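Local coordinates for protein TRAS1 ORF2p (Bombyx mori, PDB 1WDU) that carries the endonuclease domain of a telomere-specific non-LTR retrotransposon and probably nicks target DNA so that the element can insert, at residues 157-160 with 161-164; 123-126 with 127-130; 110-113 with 114-117; 212-215 with 216-219. The protein carries 1 engineered substitution. All blocks are in the same frame, centred on the assembly; numbering follows the deposited sequence.

Contact 1: residues 157-160 with 161-164. Engineered in segment 161-164: S164 (natural residue Cys).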
loop_
_atom_site.group_PDB
_atom_site.type_symbol
_atom_site.label_atom_id
_atom_site.label_comp_id
_atom_site.label_asym_id
_atom_site.label_seq_id
_atom_site.Cartn_x
_atom_site.Cartn_y
_atom_site.Cartn_z
ATOM N N ALA A 157 -0.597 -11.178 -7.345
ATOM C CA ALA A 157 -0.313 -12.543 -6.903
ATOM C C ALA A 157 -1.524 -13.011 -6.114
ATOM O O ALA A 157 -2.126 -12.243 -5.359
ATOM C CB ALA A 157 0.941 -12.575 -6.013
ATOM N N LYS A 158 -1.869 -14.279 -6.274
ATOM C CA LYS A 158 -3.043 -14.816 -5.611
ATOM C C LYS A 158 -2.734 -15.748 -4.472
ATOM O O LYS A 158 -1.837 -16.581 -4.561
ATOM C CB LYS A 158 -3.920 -15.546 -6.634
ATOM C CG LYS A 158 -4.250 -14.718 -7.862
ATOM C CD LYS A 158 -5.276 -15.401 -8.755
ATOM C CE LYS A 158 -5.708 -14.476 -9.889
ATOM N NZ LYS A 158 -6.929 -14.983 -10.595
ATOM N N SER A 159 -3.498 -15.607 -3.398
ATOM C CA SER A 159 -3.352 -16.461 -2.237
ATOM C C SER A 159 -4.604 -16.410 -1.379
ATOM O O SER A 159 -5.147 -15.330 -1.105
ATOM C CB SER A 159 -2.158 -16.041 -1.398
ATOM O OG SER A 159 -2.120 -16.814 -0.216
ATOM N N THR A 160 -5.066 -17.581 -0.958
ATOM C CA THR A 160 -6.252 -17.640 -0.122
ATOM C C THR A 160 -5.978 -16.953 1.207
ATOM O O THR A 160 -6.907 -16.622 1.934
ATOM C CB THR A 160 -6.716 -19.104 0.121
ATOM O OG1 THR A 160 -5.649 -19.873 0.690
ATOM C CG2 THR A 160 -7.143 -19.738 -1.186
ATOM N N TRP A 161 -4.705 -16.737 1.530
ATOM C CA TRP A 161 -4.374 -16.058 2.781
ATOM C C TRP A 161 -4.856 -14.603 2.769
ATOM O O TRP A 161 -4.978 -13.980 3.817
ATOM C CB TRP A 161 -2.874 -16.120 3.060
ATOM C CG TRP A 161 -2.452 -17.455 3.552
ATOM C CD1 TRP A 161 -1.783 -18.422 2.849
ATOM C CD2 TRP A 161 -2.711 -18.003 4.848
ATOM N NE1 TRP A 161 -1.614 -19.537 3.632
ATOM C CE2 TRP A 161 -2.174 -19.307 4.863
ATOM C CE3 TRP A 161 -3.350 -17.519 6.000
ATOM C CZ2 TRP A 161 -2.254 -20.136 5.988
ATOM C CZ3 TRP A 161 -3.430 -18.342 7.119
ATOM C CH2 TRP A 161 -2.884 -19.638 7.103
ATOM N N TRP A 162 -5.102 -14.062 1.577
ATOM C CA TRP A 162 -5.635 -12.713 1.466
ATOM C C TRP A 162 -6.915 -12.729 0.614
ATOM O O TRP A 162 -7.194 -11.806 -0.152
ATOM C CB TRP A 162 -4.583 -11.702 0.944
ATOM C CG TRP A 162 -3.899 -12.007 -0.358
ATOM C CD1 TRP A 162 -4.393 -11.813 -1.619
ATOM C CD2 TRP A 162 -2.558 -12.502 -0.524
ATOM N NE1 TRP A 162 -3.437 -12.149 -2.563
ATOM C CE2 TRP A 162 -2.305 -12.576 -1.912
ATOM C CE3 TRP A 162 -1.547 -12.886 0.369
ATOM C CZ2 TRP A 162 -1.081 -13.019 -2.429
ATOM C CZ3 TRP A 162 -0.328 -13.330 -0.147
ATOM C CH2 TRP A 162 -0.109 -13.390 -1.534
ATOM N N GLY A 163 -7.681 -13.813 0.776
ATOM C CA GLY A 163 -8.969 -13.977 0.113
ATOM C C GLY A 163 -9.084 -14.310 -1.358
ATOM O O GLY A 163 -10.194 -14.315 -1.896
ATOM N N SER A 164 -7.964 -14.598 -2.013
ATOM C CA SER A 164 -7.979 -14.925 -3.434
ATOM C C SER A 164 -8.685 -16.256 -3.699
ATOM O O SER A 164 -8.844 -17.079 -2.793
ATOM C CB SER A 164 -6.546 -14.980 -3.967
ATOM O OG SER A 164 -5.881 -13.750 -3.748
#

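Contact 2: residues 123-126 with 127-130. With PO4 (phosphate ion), chain C.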
loop_
_atom_site.group_PDB
_atom_site.type_symbol
_atom_site.label_atom_id
_atom_site.label_comp_id
_atom_site.label_asym_id
_atom_site.label_seq_id
_atom_site.Cartn_x
_atom_site.Cartn_y
_atom_site.Cartn_z
ATOM N N TYR A 123 4.180 -1.908 -6.007
ATOM C CA TYR A 123 3.485 -2.384 -7.191
ATOM C C TYR A 123 4.404 -3.360 -7.951
ATOM O O TYR A 123 5.513 -3.007 -8.353
ATOM C CB TYR A 123 3.090 -1.216 -8.093
ATOM C CG TYR A 123 2.464 -1.670 -9.392
ATOM C CD1 TYR A 123 3.221 -1.761 -10.559
ATOM C CD2 TYR A 123 1.131 -2.072 -9.441
ATOM C CE1 TYR A 123 2.671 -2.240 -11.737
ATOM C CE2 TYR A 123 0.571 -2.554 -10.607
ATOM C CZ TYR A 123 1.345 -2.636 -11.753
ATOM O OH TYR A 123 0.791 -3.118 -12.912
ATOM N N PHE A 124 3.929 -4.588 -8.127
ATOM C CA PHE A 124 4.680 -5.626 -8.823
ATOM C C PHE A 124 3.994 -5.912 -10.169
ATOM O O PHE A 124 2.821 -6.307 -10.197
ATOM C CB PHE A 124 4.702 -6.904 -7.970
ATOM C CG PHE A 124 5.256 -6.711 -6.567
ATOM C CD1 PHE A 124 4.923 -7.603 -5.554
ATOM C CD2 PHE A 124 6.110 -5.638 -6.266
ATOM C CE1 PHE A 124 5.422 -7.443 -4.267
ATOM C CE2 PHE A 124 6.617 -5.464 -4.981
ATOM C CZ PHE A 124 6.268 -6.374 -3.974
ATOM N N GLU A 125 4.715 -5.711 -11.274
ATOM C CA GLU A 125 4.151 -5.971 -12.601
ATOM C C GLU A 125 3.647 -7.404 -12.619
ATOM O O GLU A 125 4.260 -8.287 -12.017
ATOM C CB GLU A 125 5.208 -5.841 -13.698
ATOM C CG GLU A 125 6.376 -4.949 -13.361
ATOM C CD GLU A 125 6.010 -3.503 -13.432
ATOM O OE1 GLU A 125 4.946 -3.194 -14.024
ATOM O OE2 GLU A 125 6.794 -2.680 -12.908
ATOM N N PRO A 126 2.533 -7.660 -13.321
ATOM C CA PRO A 126 1.970 -9.010 -13.399
ATOM C C PRO A 126 2.774 -9.895 -14.352
ATOM O O PRO A 126 2.680 -11.123 -14.294
ATOM C CB PRO A 126 0.563 -8.755 -13.924
ATOM C CG PRO A 126 0.812 -7.651 -14.908
ATOM C CD PRO A 126 1.727 -6.716 -14.118
ATOM N N ASP A 127 3.560 -9.257 -15.217
ATOM C CA ASP A 127 4.360 -9.958 -16.217
ATOM C C ASP A 127 5.875 -9.904 -15.990
ATOM O O ASP A 127 6.649 -10.125 -16.915
ATOM C CB ASP A 127 4.018 -9.403 -17.607
ATOM C CG ASP A 127 4.249 -7.893 -17.715
ATOM O OD1 ASP A 127 4.054 -7.173 -16.708
ATOM O OD2 ASP A 127 4.612 -7.420 -18.817
ATOM N N LYS A 128 6.286 -9.622 -14.756
ATOM C CA LYS A 128 7.698 -9.542 -14.391
ATOM C C LYS A 128 7.948 -10.467 -13.197
ATOM O O LYS A 128 7.087 -10.609 -12.331
ATOM C CB LYS A 128 8.061 -8.099 -14.005
ATOM C CG LYS A 128 8.240 -7.123 -15.175
ATOM C CD LYS A 128 9.621 -7.268 -15.806
ATOM C CE LYS A 128 9.891 -6.221 -16.885
ATOM N NZ LYS A 128 9.069 -6.413 -18.111
ATOM N N PRO A 129 9.127 -11.119 -13.146
ATOM C CA PRO A 129 9.503 -12.036 -12.057
ATOM C C PRO A 129 9.312 -11.370 -10.694
ATOM O O PRO A 129 9.764 -10.242 -10.494
ATOM C CB PRO A 129 10.975 -12.327 -12.346
ATOM C CG PRO A 129 11.045 -12.253 -13.841
ATOM C CD PRO A 129 10.195 -11.041 -14.162
ATOM N N ILE A 130 8.657 -12.055 -9.757
ATOM C CA ILE A 130 8.417 -11.457 -8.445
ATOM C C ILE A 130 9.647 -11.506 -7.545
ATOM O O ILE A 130 9.723 -10.773 -6.546
ATOM C CB ILE A 130 7.205 -12.124 -7.709
ATOM C CG1 ILE A 130 6.754 -11.231 -6.545
ATOM C CG2 ILE A 130 7.576 -13.511 -7.197
ATOM C CD1 ILE A 130 5.568 -11.769 -5.758
HETATM P P PO4 C . -2.568 -3.532 -13.103
HETATM O O1 PO4 C . -2.201 -4.015 -14.551
HETATM O O2 PO4 C . -4.042 -3.646 -12.783
HETATM O O3 PO4 C . -1.613 -4.145 -12.066
HETATM O O4 PO4 C . -2.228 -2.029 -13.109
#

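Contact 3: residues 110-113 with 114-117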
loop_
_atom_site.group_PDB
_atom_site.type_symbol
_atom_site.label_atom_id
_atom_site.label_comp_id
_atom_site.label_asym_id
_atom_site.label_seq_id
_atom_site.Cartn_x
_atom_site.Cartn_y
_atom_site.Cartn_z
ATOM N N ILE A 110 6.730 7.936 9.075
ATOM C CA ILE A 110 5.857 8.954 9.657
ATOM C C ILE A 110 6.111 8.886 11.158
ATOM O O ILE A 110 6.309 7.803 11.722
ATOM C CB ILE A 110 4.346 8.711 9.390
ATOM C CG1 ILE A 110 3.953 7.288 9.790
ATOM C CG2 ILE A 110 4.013 9.005 7.924
ATOM C CD1 ILE A 110 2.477 6.999 9.558
ATOM N N ARG A 111 6.097 10.037 11.811
ATOM C CA ARG A 111 6.389 10.080 13.232
ATOM C C ARG A 111 5.467 11.005 14.014
ATOM O O ARG A 111 5.073 12.062 13.525
ATOM C CB ARG A 111 7.850 10.516 13.402
ATOM C CG ARG A 111 8.312 10.748 14.822
ATOM C CD ARG A 111 9.632 11.506 14.805
ATOM N NE ARG A 111 10.011 12.013 16.122
ATOM C CZ ARG A 111 10.457 11.255 17.122
ATOM N NH1 ARG A 111 10.586 9.943 16.958
ATOM N NH2 ARG A 111 10.773 11.812 18.287
ATOM N N THR A 112 5.119 10.574 15.223
ATOM C CA THR A 112 4.281 11.335 16.152
ATOM C C THR A 112 4.809 11.002 17.550
ATOM O O THR A 112 5.686 10.145 17.692
ATOM C CB THR A 112 2.786 10.924 16.085
ATOM O OG1 THR A 112 2.640 9.553 16.475
ATOM C CG2 THR A 112 2.238 11.109 14.682
ATOM N N ARG A 113 4.290 11.674 18.576
ATOM C CA ARG A 113 4.727 11.407 19.952
ATOM C C ARG A 113 4.515 9.930 20.270
ATOM O O ARG A 113 5.347 9.288 20.915
ATOM C CB ARG A 113 3.919 12.237 20.962
ATOM C CG ARG A 113 4.543 13.564 21.405
ATOM C CD ARG A 113 4.244 14.698 20.436
ATOM N NE ARG A 113 4.131 15.983 21.128
ATOM C CZ ARG A 113 3.787 17.126 20.538
ATOM N NH1 ARG A 113 3.524 17.149 19.236
ATOM N NH2 ARG A 113 3.686 18.242 21.252
ATOM N N ALA A 114 3.388 9.409 19.796
ATOM C CA ALA A 114 2.989 8.024 20.015
ATOM C C ALA A 114 3.895 6.960 19.396
ATOM O O ALA A 114 4.106 5.905 19.995
ATOM C CB ALA A 114 1.564 7.834 19.516
ATOM N N TRP A 115 4.420 7.222 18.202
ATOM C CA TRP A 115 5.271 6.247 17.530
ATOM C C TRP A 115 5.928 6.749 16.252
ATOM O O TRP A 115 5.764 7.900 15.862
ATOM C CB TRP A 115 4.454 4.989 17.200
ATOM C CG TRP A 115 3.042 5.248 16.701
ATOM C CD1 TRP A 115 1.888 4.757 17.243
ATOM C CD2 TRP A 115 2.643 6.034 15.560
ATOM N NE1 TRP A 115 0.800 5.182 16.518
ATOM C CE2 TRP A 115 1.233 5.967 15.480
ATOM C CE3 TRP A 115 3.338 6.783 14.598
ATOM C CZ2 TRP A 115 0.502 6.625 14.477
ATOM C CZ3 TRP A 115 2.611 7.437 13.599
ATOM C CH2 TRP A 115 1.208 7.352 13.549
ATOM N N GLU A 116 6.688 5.863 15.616
ATOM C CA GLU A 116 7.347 6.164 14.352
ATOM C C GLU A 116 7.132 4.928 13.486
ATOM O O GLU A 116 7.584 3.836 13.831
ATOM C CB GLU A 116 8.839 6.414 14.546
ATOM C CG GLU A 116 9.487 7.063 13.329
ATOM C CD GLU A 116 10.931 7.460 13.569
ATOM O OE1 GLU A 116 11.226 7.954 14.681
ATOM O OE2 GLU A 116 11.763 7.290 12.649
ATOM N N ILE A 117 6.437 5.108 12.366
ATOM C CA ILE A 117 6.123 4.002 11.472
ATOM C C ILE A 117 6.691 4.135 10.058
ATOM O O ILE A 117 6.557 5.177 9.414
ATOM C CB ILE A 117 4.583 3.827 11.384
ATOM C CG1 ILE A 117 4.026 3.523 12.776
ATOM C CG2 ILE A 117 4.224 2.718 10.400
ATOM C CD1 ILE A 117 2.536 3.336 12.816
#

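Contact 4: residues 212-215 with 216-219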
loop_
_atom_site.group_PDB
_atom_site.type_symbol
_atom_site.label_atom_id
_atom_site.label_comp_id
_atom_site.label_asym_id
_atom_site.label_seq_id
_atom_site.Cartn_x
_atom_site.Cartn_y
_atom_site.Cartn_z
ATOM N N CYS A 212 2.030 -6.262 7.721
ATOM C CA CYS A 212 2.851 -5.506 8.656
ATOM C C CYS A 212 3.594 -6.386 9.638
ATOM O O CYS A 212 3.296 -7.566 9.785
ATOM C CB CYS A 212 1.951 -4.570 9.462
ATOM S SG CYS A 212 0.677 -5.477 10.409
ATOM N N THR A 213 4.558 -5.786 10.327
ATOM C CA THR A 213 5.323 -6.489 11.346
ATOM C C THR A 213 4.334 -6.851 12.458
ATOM O O THR A 213 3.276 -6.231 12.574
ATOM C CB THR A 213 6.418 -5.586 11.922
ATOM O OG1 THR A 213 5.860 -4.295 12.201
ATOM C CG2 THR A 213 7.565 -5.444 10.939
ATOM N N GLU A 214 4.674 -7.847 13.269
ATOM C CA GLU A 214 3.801 -8.301 14.357
ATOM C C GLU A 214 3.338 -7.175 15.284
ATOM O O GLU A 214 2.151 -7.065 15.594
ATOM C CB GLU A 214 4.520 -9.389 15.170
ATOM C CG GLU A 214 3.776 -9.898 16.407
ATOM C CD GLU A 214 2.542 -10.719 16.069
ATOM O OE1 GLU A 214 2.663 -11.673 15.268
ATOM O OE2 GLU A 214 1.454 -10.417 16.610
ATOM N N ASP A 215 4.279 -6.338 15.713
ATOM C CA ASP A 215 3.988 -5.230 16.620
ATOM C C ASP A 215 2.922 -4.253 16.124
ATOM O O ASP A 215 2.342 -3.519 16.916
ATOM C CB ASP A 215 5.281 -4.462 16.932
ATOM C CG ASP A 215 5.749 -3.589 15.766
ATOM O OD1 ASP A 215 5.271 -2.438 15.648
ATOM O OD2 ASP A 215 6.589 -4.053 14.969
ATOM N N MET A 216 2.656 -4.236 14.821
ATOM C CA MET A 216 1.654 -3.322 14.282
ATOM C C MET A 216 0.243 -3.794 14.566
ATOM O O MET A 216 -0.678 -2.983 14.682
ATOM C CB MET A 216 1.864 -3.109 12.785
ATOM C CG MET A 216 3.063 -2.228 12.489
ATOM S SD MET A 216 3.020 -0.719 13.490
ATOM C CE MET A 216 1.502 0.047 12.864
ATOM N N LEU A 217 0.062 -5.106 14.658
ATOM C CA LEU A 217 -1.250 -5.632 15.004
ATOM C C LEU A 217 -1.442 -5.057 16.407
ATOM O O LEU A 217 -0.502 -5.068 17.200
ATOM C CB LEU A 217 -1.215 -7.160 15.054
ATOM C CG LEU A 217 -1.374 -7.944 13.750
ATOM C CD1 LEU A 217 -0.498 -7.368 12.671
ATOM C CD2 LEU A 217 -1.021 -9.402 14.000
ATOM N N ASP A 218 -2.635 -4.546 16.697
ATOM C CA ASP A 218 -2.973 -3.925 17.991
ATOM C C ASP A 218 -3.022 -2.413 17.808
ATOM O O ASP A 218 -3.526 -1.684 18.667
ATOM C CB ASP A 218 -1.950 -4.248 19.095
ATOM C CG ASP A 218 -2.154 -5.625 19.706
ATOM O OD1 ASP A 218 -1.475 -5.929 20.711
ATOM O OD2 ASP A 218 -2.986 -6.399 19.185
ATOM N N LEU A 219 -2.471 -1.954 16.686
ATOM C CA LEU A 219 -2.457 -0.537 16.343
ATOM C C LEU A 219 -3.257 -0.328 15.061
ATOM O O LEU A 219 -3.476 0.806 14.637
ATOM C CB LEU A 219 -1.022 -0.056 16.121
ATOM C CG LEU A 219 -0.189 0.420 17.315
ATOM C CD1 LEU A 219 -0.345 -0.522 18.497
ATOM C CD2 LEU A 219 1.264 0.517 16.883
#

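Contact 1: residues 157-160 with 161-164
S159 and W162 form the tight centre of this turn. The carbonyl oxygen S159 O takes two backbone donors from opposite faces of its plane, W162 N at 3.0 Å and S164 N at the same distance. S159 N, in turn, gives a nearly straight bond to S164 OG (3.0 Å, 164°); that hydroxyl belongs to an engineered serine replacing the natural cysteine, and it also bonds R206 O. The indole of W162 folds back under S159, with S159 CB over a face of the six-membered ring. At the indole edge, W162 NE1 makes a weak bond to A157 O (3.1 Å), and L174, M175 and I185 pack round the same ring. With OG anti to the backbone N (chi1 175°), S159 also accepts W161 N at 3.1 Å, an ST turn opening the short 3-10 turn at T160 and W161, in the loop between strand 149-154 and helix 169-181 of the DNase I-like sandwich. The outer side is looser. T160 and W161 are exposed, and T160 CG2 merely rests 3.5 Å from S164 O. The W161 indole swings outward, S159 OG lying near its plane at one edge, while M175 of that helix and I185 touch it.

Contact 2: residues 123-126 with 127-130
E125 and K128 are the ends of a type I beta turn whose corners are P126 and D127, and its two halves meet without a hydrogen bond between them. The side chains of E125 and K128 lie alongside each other, pointing the same way, and E125 CG meets K128 CG at 3.4 Å. Their charged ends do not pair: E125 bends at chi2 (-75°) and sends its carboxylate to a salt bridge with K82 and a hydrogen bond with N104. D127 keeps its side chain beside the proline, so that D127 OD1 lies 3.5 Å from P126 CD and equally near E125 CB. Deeper in, F124 and I130 cross obliquely through F124 CD1 and I130 CG1 (4.2 Å). Y123 takes no part in the turn but points its hydroxyl at a phosphate ion, probably from the crystallisation liquor: Y123 OH donates to PO4 O3 at 2.7 Å, and that oxygen lies in the ring plane. H234 NE2 is a second partner of the ion, which may mark where a DNA phosphate could lie in a DNase I-like nuclease. A phenylalanine here has no hydroxyl to give, and the phosphate would probably be held less firmly, with PO4 O3 left without this donor. The loop leads from strand 116-123 into helix 131-142: F124 stacks on Y122 and also meets the ring of Y133, K128 touches Y133, and I130 rests on R170 and Q173 of helix 169-181.

Contact 3: residues 110-113 with 114-117
T112 N gives W115 O a short bond (2.8 Å, 168°) that runs nearly along the C=O axis and ties the two sides of a tight turn together. The return is softer: W115 N has weak bonds to both T112 O and T112 OG1, the latter at 3.4 Å. T112 OG1 sits in the crowded position between its own N and carbonyl carbon (chi1 63°), which puts the hydroxyl over one face of the W115 indole. A114 CB shares that face near the rim, and I117 CD1 covers the opposite face, 3.8 Å above the W115 ring plane and over its centre. I110 comes in obliquely, I110 CG1 lying 4.0 Å from W115 CZ3. The ring nitrogen W115 NE1 bonds R242 O, and Y20 meets the indole edge-to-face. With W115 cut back to an alanine, R242 O would probably lose its indole donor and a gap would open between T112 and I117. On the other face of the hairpin, the side chains of R111 and E116 make a salt bridge, R111 NH1 to E116 OE1 at 3.1 Å. The bond reaches the anti side of the carboxylate oxygen, and the two flat groups stand almost perpendicular (87°). Further along, I110 N to I117 O and I117 N to I110 O, each 2.8 Å, close an antiparallel hydrogen-bonded pair. This is a beta hairpin with the two-residue loop R113-A114, joining strand 105-111 to strand 116-123 within a mixed sheet, where strand 93-96 lies on the far side of 105-111.

Contact 4: residues 212-215 with 216-219
With SG between its own backbone N and carbonyl carbon (chi1 60°), C212 brings the sulfur to 3.6 Å from M216 CB, while M216 turns its CG beside the backbone N (chi1 -74°), which sets M216 CG against T213 OG1 at 3.5 Å. These contacts lie round a 3-10 turn on the loop from strand 204-212 to strand 220-225, which passes from one sheet of the DNase I-like sandwich to the other. Two backbone bonds of the i to i+3 kind make the turn: M216 N to T213 O (3.1 Å) and L217 N to E214 O (3.0 Å). In both, the donor stands well above the carbonyl plane. C212 SG also packs against L217 CD1, though their approach is so short that its exact distance is doubtful. T213 OG1 bonds D215 OD2 two residues on, at 2.9 Å, meeting the carboxylate from above its plane, and also bonds L149 N. D215 OD2 has a second donor in R148 N, so this carboxylate links the turn to the residue just ahead of strand 149-154. M216 lies side by side with D215, and M216 O receives L219 N as the chain leaves. On the solvent side the side chains of E214 and L217 cross at about a right angle, with E214 OE2 standing 3.7 Å from L217 CD2.

How the contacts relate
From the N terminus the chain reaches contact 3 first, where 110-117 turns strand 105-111 back into strand 116-123. That strand ends in contact 2, the loop before helix 131-142. Strand 149-154 then leads to contact 1, ahead of helix 169-181, and contact 4 comes last, after strand 204-212. The four follow in series, so none encloses or crosses another. Contacts 3 and 4, with centres about 14 Å apart, touch where I117 CD1 meets M216 CE at 3.4 Å, tying the hairpin to the loop between the sheets. Contacts 1 and 2 do not touch, yet R170 packs against side chains of both; contacts 2 and 3 lie on opposite sides of the chain's centre.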